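PDB 5TPV: WlaRA, TDP-fucose-3,4-ketoisomerase from Campylobacter jejuni subsp. jejuni 81116, which belongs to the WxcM-like family of the cupin clan and holds thymidine-5'-diphosphate in a pocket of its beta-barrel fold. Local coordinates for residues S54-I59 against I93-Y98; E118-Y123 against C127-N132. One frame throughout, in Å; residues are numbered along the deposited sequence.

Both interactions lie in one cupin domain, with centres about 15 Å apart, and they follow each other along the chain: 93-98 ends before 118-123 begins. Interaction 1 is buried near the centre of the chain, where strand 56-62 of one antiparallel sheet faces strand 94-98 of the other. Interaction 2 lies about 17 Å from that centre, where the short edge strand 119-120, in the same sheet as 94-98, leads into helix 123-136. The two meet directly: Ser54 OG is 2.7 Å from Glu118 OE2, a probable hydrogen bond, and the Trp94 indole packs against the backbone of 120-123. Core, thymidine-5'-diphosphate pocket and C-terminal helix are thereby joined.

Interaction 1: residues S54-I59 against I93-Y98; sequences SEFIFI and IWKQMY
Phe58 meets Met97 in the interior of the cupin barrel, where strands 56-59 and 94-98 of opposing sheets run nearly parallel, their axes 11.8 Å apart. No backbone hydrogen bond spans this gap; side chains from both strands fill it. The sulfur is the reaching atom: Met97 SD comes to 4.2 Å from Phe58 CE1 and lies 4.8 Å from the ring centroid. At 41° from the ring normal this is an oblique Met-aromatic contact. Met97 CG lies anti to the carbonyl carbon (chi1 -55°) and the chain is extended at chi2, which carries SD across to the ring; the bend at chi3 then directs the methyl group. The two side chains cross at about a right angle. Ile67 touches both Phe58 and Met97, so this end is closely packed and apolar.

Toward Lys95 the contact is as close but more polar. Its CG passes Phe58 CZ at 4.4 Å, while NZ lies 4.2 Å from Phe56 CE2, oblique to the ring. The folded aliphatic chain carries the amine along the inside of the barrel to His49 O. The looser, solvent side is the strand's far face, where Gln96 and Tyr98 point outward, partly exposed. The contact thus combines apolar sheet-to-sheet packing with a buried amine whose hydrogen bond to His49 O probably offsets part of the cost of burial.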
loop_
_atom_site.group_PDB
_atom_site.type_symbol
_atom_site.label_atom_id
_atom_site.label_comp_id
_atom_site.label_asym_id
_atom_site.label_seq_id
_atom_site.Cartn_x
_atom_site.Cartn_y
_atom_site.Cartn_z
ATOM N N SER B 54 14.594 2.948 -8.549
ATOM C CA SER B 54 13.598 2.738 -7.510
ATOM C C SER B 54 14.244 1.974 -6.368
ATOM O O SER B 54 15.006 1.014 -6.553
ATOM C CB SER B 54 12.417 1.915 -8.027
ATOM O OG SER B 54 11.757 2.516 -9.132
ATOM N N GLU B 55 13.844 2.401 -5.183
ATOM C CA GLU B 55 13.932 1.612 -3.982
ATOM C C GLU B 55 12.547 0.996 -3.647
ATOM O O GLU B 55 11.501 1.440 -4.137
ATOM C CB GLU B 55 14.397 2.550 -2.867
ATOM C CG GLU B 55 15.803 3.079 -3.018
ATOM C CD GLU B 55 16.071 4.234 -2.064
ATOM O OE1 GLU B 55 16.152 4.022 -0.817
ATOM O OE2 GLU B 55 16.190 5.359 -2.589
ATOM N N PHE B 56 12.570 -0.024 -2.808
ATOM C CA PHE B 56 11.413 -0.887 -2.559
ATOM C C PHE B 56 11.359 -1.240 -1.087
ATOM O O PHE B 56 12.405 -1.389 -0.471
ATOM C CB PHE B 56 11.457 -2.183 -3.348
ATOM C CG PHE B 56 11.364 -1.955 -4.806
ATOM C CD1 PHE B 56 10.155 -1.642 -5.382
ATOM C CD2 PHE B 56 12.498 -2.024 -5.613
ATOM C CE1 PHE B 56 10.038 -1.338 -6.729
ATOM C CE2 PHE B 56 12.396 -1.742 -6.980
ATOM C CZ PHE B 56 11.188 -1.381 -7.526
ATOM N N ILE B 57 10.143 -1.323 -0.541
ATOM C CA ILE B 57 9.865 -2.231 0.592
ATOM C C ILE B 57 8.821 -3.307 0.244
ATOM O O ILE B 57 7.765 -3.013 -0.271
ATOM C CB ILE B 57 9.355 -1.403 1.773
ATOM C CG1 ILE B 57 10.451 -0.500 2.280
ATOM C CG2 ILE B 57 8.986 -2.262 2.979
ATOM C CD1 ILE B 57 9.945 0.540 3.241
ATOM N N PHE B 58 9.133 -4.549 0.557
ATOM C CA PHE B 58 8.327 -5.716 0.243
ATOM C C PHE B 58 7.740 -6.206 1.582
ATOM O O PHE B 58 8.466 -6.381 2.562
ATOM C CB PHE B 58 9.197 -6.870 -0.333
ATOM C CG PHE B 58 9.895 -6.535 -1.620
ATOM C CD1 PHE B 58 9.234 -6.640 -2.817
ATOM C CD2 PHE B 58 11.210 -6.079 -1.628
ATOM C CE1 PHE B 58 9.852 -6.275 -4.010
ATOM C CE2 PHE B 58 11.836 -5.724 -2.807
ATOM C CZ PHE B 58 11.159 -5.830 -4.004
ATOM N N ILE B 59 6.449 -6.478 1.592
ATOM C CA ILE B 59 5.740 -6.919 2.789
ATOM C C ILE B 59 4.783 -8.025 2.382
ATOM O O ILE B 59 4.005 -7.856 1.415
ATOM C CB ILE B 59 4.937 -5.723 3.344
ATOM C CG1 ILE B 59 5.812 -4.510 3.558
ATOM C CG2 ILE B 59 4.197 -6.050 4.632
ATOM C CD1 ILE B 59 5.029 -3.240 3.772
ATOM N N ILE B 93 19.382 -3.455 -7.231
ATOM C CA ILE B 93 19.534 -4.764 -6.689
ATOM C C ILE B 93 18.596 -5.667 -7.450
ATOM O O ILE B 93 17.423 -5.339 -7.618
ATOM C CB ILE B 93 19.269 -4.720 -5.188
ATOM C CG1 ILE B 93 20.267 -3.765 -4.522
ATOM C CG2 ILE B 93 19.313 -6.134 -4.619
ATOM C CD1 ILE B 93 20.408 -3.890 -3.016
ATOM N N TRP B 94 19.143 -6.768 -7.945
ATOM C CA TRP B 94 18.357 -7.733 -8.714
ATOM C C TRP B 94 17.578 -8.582 -7.708
ATOM O O TRP B 94 18.068 -8.925 -6.615
ATOM C CB TRP B 94 19.281 -8.643 -9.485
ATOM C CG TRP B 94 18.650 -9.695 -10.324
ATOM C CD1 TRP B 94 18.212 -10.923 -9.932
ATOM C CD2 TRP B 94 18.449 -9.634 -11.731
ATOM N NE1 TRP B 94 17.765 -11.645 -11.024
ATOM C CE2 TRP B 94 17.879 -10.861 -12.132
ATOM C CE3 TRP B 94 18.714 -8.664 -12.695
ATOM C CZ2 TRP B 94 17.544 -11.138 -13.448
ATOM C CZ3 TRP B 94 18.390 -8.958 -14.025
ATOM C CH2 TRP B 94 17.810 -10.168 -14.382
ATOM N N LYS B 95 16.372 -8.949 -8.111
ATOM C CA LYS B 95 15.521 -9.749 -7.240
ATOM C C LYS B 95 14.657 -10.719 -8.014
ATOM O O LYS B 95 14.283 -10.465 -9.152
ATOM C CB LYS B 95 14.678 -8.823 -6.339
ATOM C CG LYS B 95 13.305 -8.419 -6.835
ATOM C CD LYS B 95 13.309 -7.419 -7.947
ATOM C CE LYS B 95 14.001 -6.127 -7.587
ATOM N NZ LYS B 95 13.893 -5.257 -8.769
ATOM N N GLN B 96 14.374 -11.820 -7.358
ATOM C CA GLN B 96 13.416 -12.798 -7.781
ATOM C C GLN B 96 12.588 -13.331 -6.583
ATOM O O GLN B 96 13.106 -13.567 -5.499
ATOM C CB GLN B 96 14.196 -13.905 -8.504
ATOM C CG GLN B 96 13.329 -15.018 -9.049
ATOM C CD GLN B 96 14.166 -16.202 -9.532
ATOM O OE1 GLN B 96 14.912 -16.801 -8.759
ATOM N NE2 GLN B 96 14.030 -16.550 -10.815
ATOM N N MET B 97 11.282 -13.499 -6.771
ATOM C CA MET B 97 10.398 -14.010 -5.727
ATOM C C MET B 97 9.652 -15.234 -6.126
ATOM O O MET B 97 9.218 -15.326 -7.258
ATOM C CB MET B 97 9.383 -12.972 -5.386
ATOM C CG MET B 97 10.183 -11.747 -5.041
ATOM S SD MET B 97 9.162 -10.316 -4.897
ATOM C CE MET B 97 9.528 -9.788 -6.593
ATOM N N TYR B 98 9.521 -16.147 -5.175
ATOM C CA TYR B 98 9.062 -17.470 -5.477
ATOM C C TYR B 98 8.586 -18.088 -4.161
ATOM O O TYR B 98 8.603 -17.450 -3.100
ATOM C CB TYR B 98 10.208 -18.253 -6.118
ATOM C CG TYR B 98 11.443 -18.229 -5.291
ATOM C CD1 TYR B 98 11.716 -19.237 -4.386
ATOM C CD2 TYR B 98 12.332 -17.186 -5.393
ATOM C CE1 TYR B 98 12.855 -19.206 -3.584
ATOM C CE2 TYR B 98 13.479 -17.146 -4.610
ATOM C CZ TYR B 98 13.750 -18.160 -3.719
ATOM O OH TYR B 98 14.882 -18.061 -2.927
#

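Interaction 2: residues E118-Y123 against C127-N132. With TYD (thymidine-5'-diphosphate), chain E.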
loop_
_atom_site.group_PDB
_atom_site.type_symbol
_atom_site.label_atom_id
_atom_site.label_comp_id
_atom_site.label_asym_id
_atom_site.label_seq_id
_atom_site.Cartn_x
_atom_site.Cartn_y
_atom_site.Cartn_z
ATOM N N GLU B 118 13.522 2.011 -16.645
ATOM C CA GLU B 118 14.398 1.849 -15.508
ATOM C C GLU B 118 14.762 0.436 -15.196
ATOM O O GLU B 118 15.558 0.161 -14.251
ATOM C CB GLU B 118 13.966 2.610 -14.247
ATOM C CG GLU B 118 12.731 2.033 -13.560
ATOM C CD GLU B 118 12.851 1.893 -12.048
ATOM O OE1 GLU B 118 13.838 2.401 -11.422
ATOM O OE2 GLU B 118 11.894 1.274 -11.504
ATOM N N TYR B 119 14.205 -0.443 -16.000
ATOM C CA TYR B 119 14.356 -1.874 -15.761
ATOM C C TYR B 119 15.581 -2.436 -16.461
ATOM O O TYR B 119 15.842 -2.175 -17.651
ATOM C CB TYR B 119 13.163 -2.633 -16.374
ATOM C CG TYR B 119 11.895 -2.672 -15.567
ATOM C CD1 TYR B 119 11.081 -1.546 -15.423
ATOM C CD2 TYR B 119 11.502 -3.829 -14.945
ATOM C CE1 TYR B 119 9.904 -1.603 -14.704
ATOM C CE2 TYR B 119 10.320 -3.912 -14.231
ATOM C CZ TYR B 119 9.513 -2.797 -14.116
ATOM O OH TYR B 119 8.328 -2.926 -13.436
ATOM N N ILE B 120 16.280 -3.285 -15.733
ATOM C CA ILE B 120 17.279 -4.130 -16.327
ATOM C C ILE B 120 16.841 -5.575 -16.174
ATOM O O ILE B 120 16.802 -6.095 -15.064
ATOM C CB ILE B 120 18.619 -3.902 -15.640
ATOM C CG1 ILE B 120 18.938 -2.420 -15.705
ATOM C CG2 ILE B 120 19.698 -4.743 -16.319
ATOM C CD1 ILE B 120 19.986 -2.064 -14.697
ATOM N N TYR B 121 16.505 -6.180 -17.314
ATOM C CA TYR B 121 16.047 -7.558 -17.386
ATOM C C TYR B 121 17.149 -8.555 -17.727
ATOM O O TYR B 121 16.946 -9.771 -17.649
ATOM C CB TYR B 121 14.987 -7.666 -18.477
ATOM C CG TYR B 121 13.660 -7.030 -18.121
ATOM C CD1 TYR B 121 12.823 -7.631 -17.192
ATOM C CD2 TYR B 121 13.194 -5.878 -18.763
ATOM C CE1 TYR B 121 11.560 -7.102 -16.895
ATOM C CE2 TYR B 121 11.932 -5.334 -18.469
ATOM C CZ TYR B 121 11.112 -5.939 -17.532
ATOM O OH TYR B 121 9.854 -5.409 -17.188
ATOM N N ASP B 122 18.319 -8.058 -18.094
ATOM C CA ASP B 122 19.407 -8.964 -18.404
ATOM C C ASP B 122 20.492 -8.963 -17.345
ATOM O O ASP B 122 21.256 -8.000 -17.222
ATOM C CB ASP B 122 20.033 -8.591 -19.751
ATOM C CG ASP B 122 20.944 -9.699 -20.316
ATOM O OD1 ASP B 122 20.786 -9.974 -21.526
ATOM O OD2 ASP B 122 21.809 -10.263 -19.589
ATOM N N TYR B 123 20.593 -10.078 -16.634
ATOM C CA TYR B 123 21.494 -10.187 -15.494
ATOM C C TYR B 123 22.945 -9.853 -15.827
ATOM O O TYR B 123 23.621 -9.154 -15.088
ATOM C CB TYR B 123 21.376 -11.577 -14.879
ATOM C CG TYR B 123 22.232 -11.727 -13.666
ATOM C CD1 TYR B 123 21.855 -11.126 -12.475
ATOM C CD2 TYR B 123 23.420 -12.472 -13.701
ATOM C CE1 TYR B 123 22.638 -11.242 -11.353
ATOM C CE2 TYR B 123 24.232 -12.582 -12.585
ATOM C CZ TYR B 123 23.828 -11.980 -11.402
ATOM O OH TYR B 123 24.590 -12.112 -10.255
ATOM N N CYS B 127 25.092 -6.951 -14.014
ATOM C CA CYS B 127 26.404 -7.079 -13.347
ATOM C C CYS B 127 27.406 -6.064 -13.898
ATOM O O CYS B 127 28.126 -5.419 -13.146
ATOM C CB CYS B 127 26.974 -8.501 -13.423
ATOM S SG CYS B 127 26.054 -9.800 -12.559
ATOM N N GLU B 128 27.391 -5.858 -15.205
ATOM C CA GLU B 128 28.297 -4.890 -15.850
ATOM C C GLU B 128 27.974 -3.472 -15.375
ATOM O O GLU B 128 28.881 -2.734 -14.939
ATOM C CB GLU B 128 28.156 -5.016 -17.381
ATOM C CG GLU B 128 29.370 -4.690 -18.246
ATOM C CD GLU B 128 29.166 -5.083 -19.709
ATOM O OE1 GLU B 128 28.474 -4.343 -20.463
ATOM O OE2 GLU B 128 29.696 -6.154 -20.099
ATOM N N LEU B 129 26.697 -3.072 -15.461
ATOM C CA LEU B 129 26.332 -1.695 -15.034
ATOM C C LEU B 129 26.643 -1.456 -13.539
ATOM O O LEU B 129 27.220 -0.432 -13.118
ATOM C CB LEU B 129 24.872 -1.408 -15.364
ATOM C CG LEU B 129 24.514 -1.443 -16.870
ATOM C CD1 LEU B 129 23.029 -1.210 -17.098
ATOM C CD2 LEU B 129 25.285 -0.413 -17.707
ATOM N N LYS B 130 26.350 -2.477 -12.741
ATOM C CA LYS B 130 26.566 -2.386 -11.300
ATOM C C LYS B 130 28.066 -2.360 -10.945
ATOM O O LYS B 130 28.509 -1.484 -10.219
ATOM C CB LYS B 130 25.844 -3.574 -10.650
ATOM C CG LYS B 130 25.946 -3.671 -9.140
ATOM C CD LYS B 130 24.968 -2.720 -8.460
ATOM C CE LYS B 130 24.830 -3.144 -7.014
ATOM N NZ LYS B 130 23.952 -2.187 -6.292
ATOM N N ASN B 131 28.842 -3.333 -11.430
ATOM C CA ASN B 131 30.320 -3.297 -11.330
ATOM C C ASN B 131 30.951 -1.956 -11.758
ATOM O O ASN B 131 31.900 -1.487 -11.132
ATOM C CB ASN B 131 30.950 -4.454 -12.112
ATOM C CG ASN B 131 30.561 -5.821 -11.555
ATOM O OD1 ASN B 131 29.780 -5.927 -10.607
ATOM N ND2 ASN B 131 31.087 -6.886 -12.158
ATOM N N ASN B 132 30.397 -1.329 -12.794
ATOM C CA ASN B 132 30.841 -0.006 -13.227
ATOM C C ASN B 132 30.496 1.111 -12.240
ATOM O O ASN B 132 31.317 2.015 -12.017
ATOM C CB ASN B 132 30.247 0.344 -14.626
ATOM C CG ASN B 132 30.178 1.842 -14.859
ATOM O OD1 ASN B 132 31.126 2.438 -15.368
ATOM N ND2 ASN B 132 29.086 2.476 -14.414
HETATM P PA TYD E . 7.395 -6.431 -13.662
HETATM O O1A TYD E . 8.082 -6.482 -15.005
HETATM O O2A TYD E . 7.978 -5.593 -12.549
HETATM O O3A TYD E . 7.229 -7.939 -13.124
HETATM P PB TYD E . 7.284 -8.255 -11.546
HETATM O O1B TYD E . 7.292 -9.763 -11.477
HETATM O O2B TYD E . 8.568 -7.603 -11.088
HETATM O O3B TYD E . 6.031 -7.613 -11.002
HETATM O "O5'" TYD E . 5.870 -5.970 -13.892
HETATM C "C5'" TYD E . 4.925 -6.862 -14.482
HETATM C "C4'" TYD E . 4.303 -6.206 -15.708
HETATM O "O4'" TYD E . 3.292 -5.281 -15.301
HETATM C "C3'" TYD E . 5.342 -5.436 -16.508
HETATM O "O3'" TYD E . 5.430 -5.963 -17.835
HETATM C "C2'" TYD E . 4.869 -3.995 -16.551
HETATM C "C1'" TYD E . 3.562 -3.958 -15.771
HETATM N N1 TYD E . 3.692 -3.046 -14.633
HETATM C C2 TYD E . 3.091 -1.768 -14.693
HETATM O O2 TYD E . 2.456 -1.436 -15.717
HETATM N N3 TYD E . 3.187 -0.905 -13.672
HETATM C C4 TYD E . 3.859 -1.231 -12.564
HETATM O O4 TYD E . 3.946 -0.423 -11.615
HETATM C C5 TYD E . 4.499 -2.566 -12.477
HETATM C C5M TYD E . 5.265 -2.971 -11.244
HETATM C C6 TYD E . 4.378 -3.433 -13.552
#
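At the edge of the thymidine-5'-diphosphate pocket, the chain leaves strand 119-120 and turns into the C-terminal helix, whose first turn joins the two segments. Cys127 N donates to Tyr123 O at 2.9 Å, the i to i+4 bond of an alpha helix. The same pair also meets through side chains. Cys127 SG sits over one face of the Tyr123 ring, 3.6 Å from its centroid and displaced toward the rim, with CZ and CE2 nearest. Tyr123 has CG anti to its own backbone N (chi1 -177°), which brings the ring round to lie against the sulfur of Cys127, although CB itself points away from the 127-132 segment. Its hydroxyl is hydrogen-bonded to Asp70, and its ring meets Trp94 edge-to-face.

A second contact joins strand and helix: Ile120 CD1 touches Leu129 CD1 at 4.0 Å; Met92 packs against both residues. Through this small apolar contact, shared with Met92, the helix touches strand 119-120.

The tyrosines on either side of Ile120 in sequence serve the pocket instead. Tyr119 OH donates to O2A of thymidine-5'-diphosphate at 2.8 Å, with that oxygen in the plane of its ring. Tyr121 OH approaches O1A at 3.0 Å, also at the ring edge. His49, Gly47, Arg33 and Arg46, with Lys14 of the second subunit, also bind the ligand, forming a nucleoside diphosphate site completed by a residue of the second subunit.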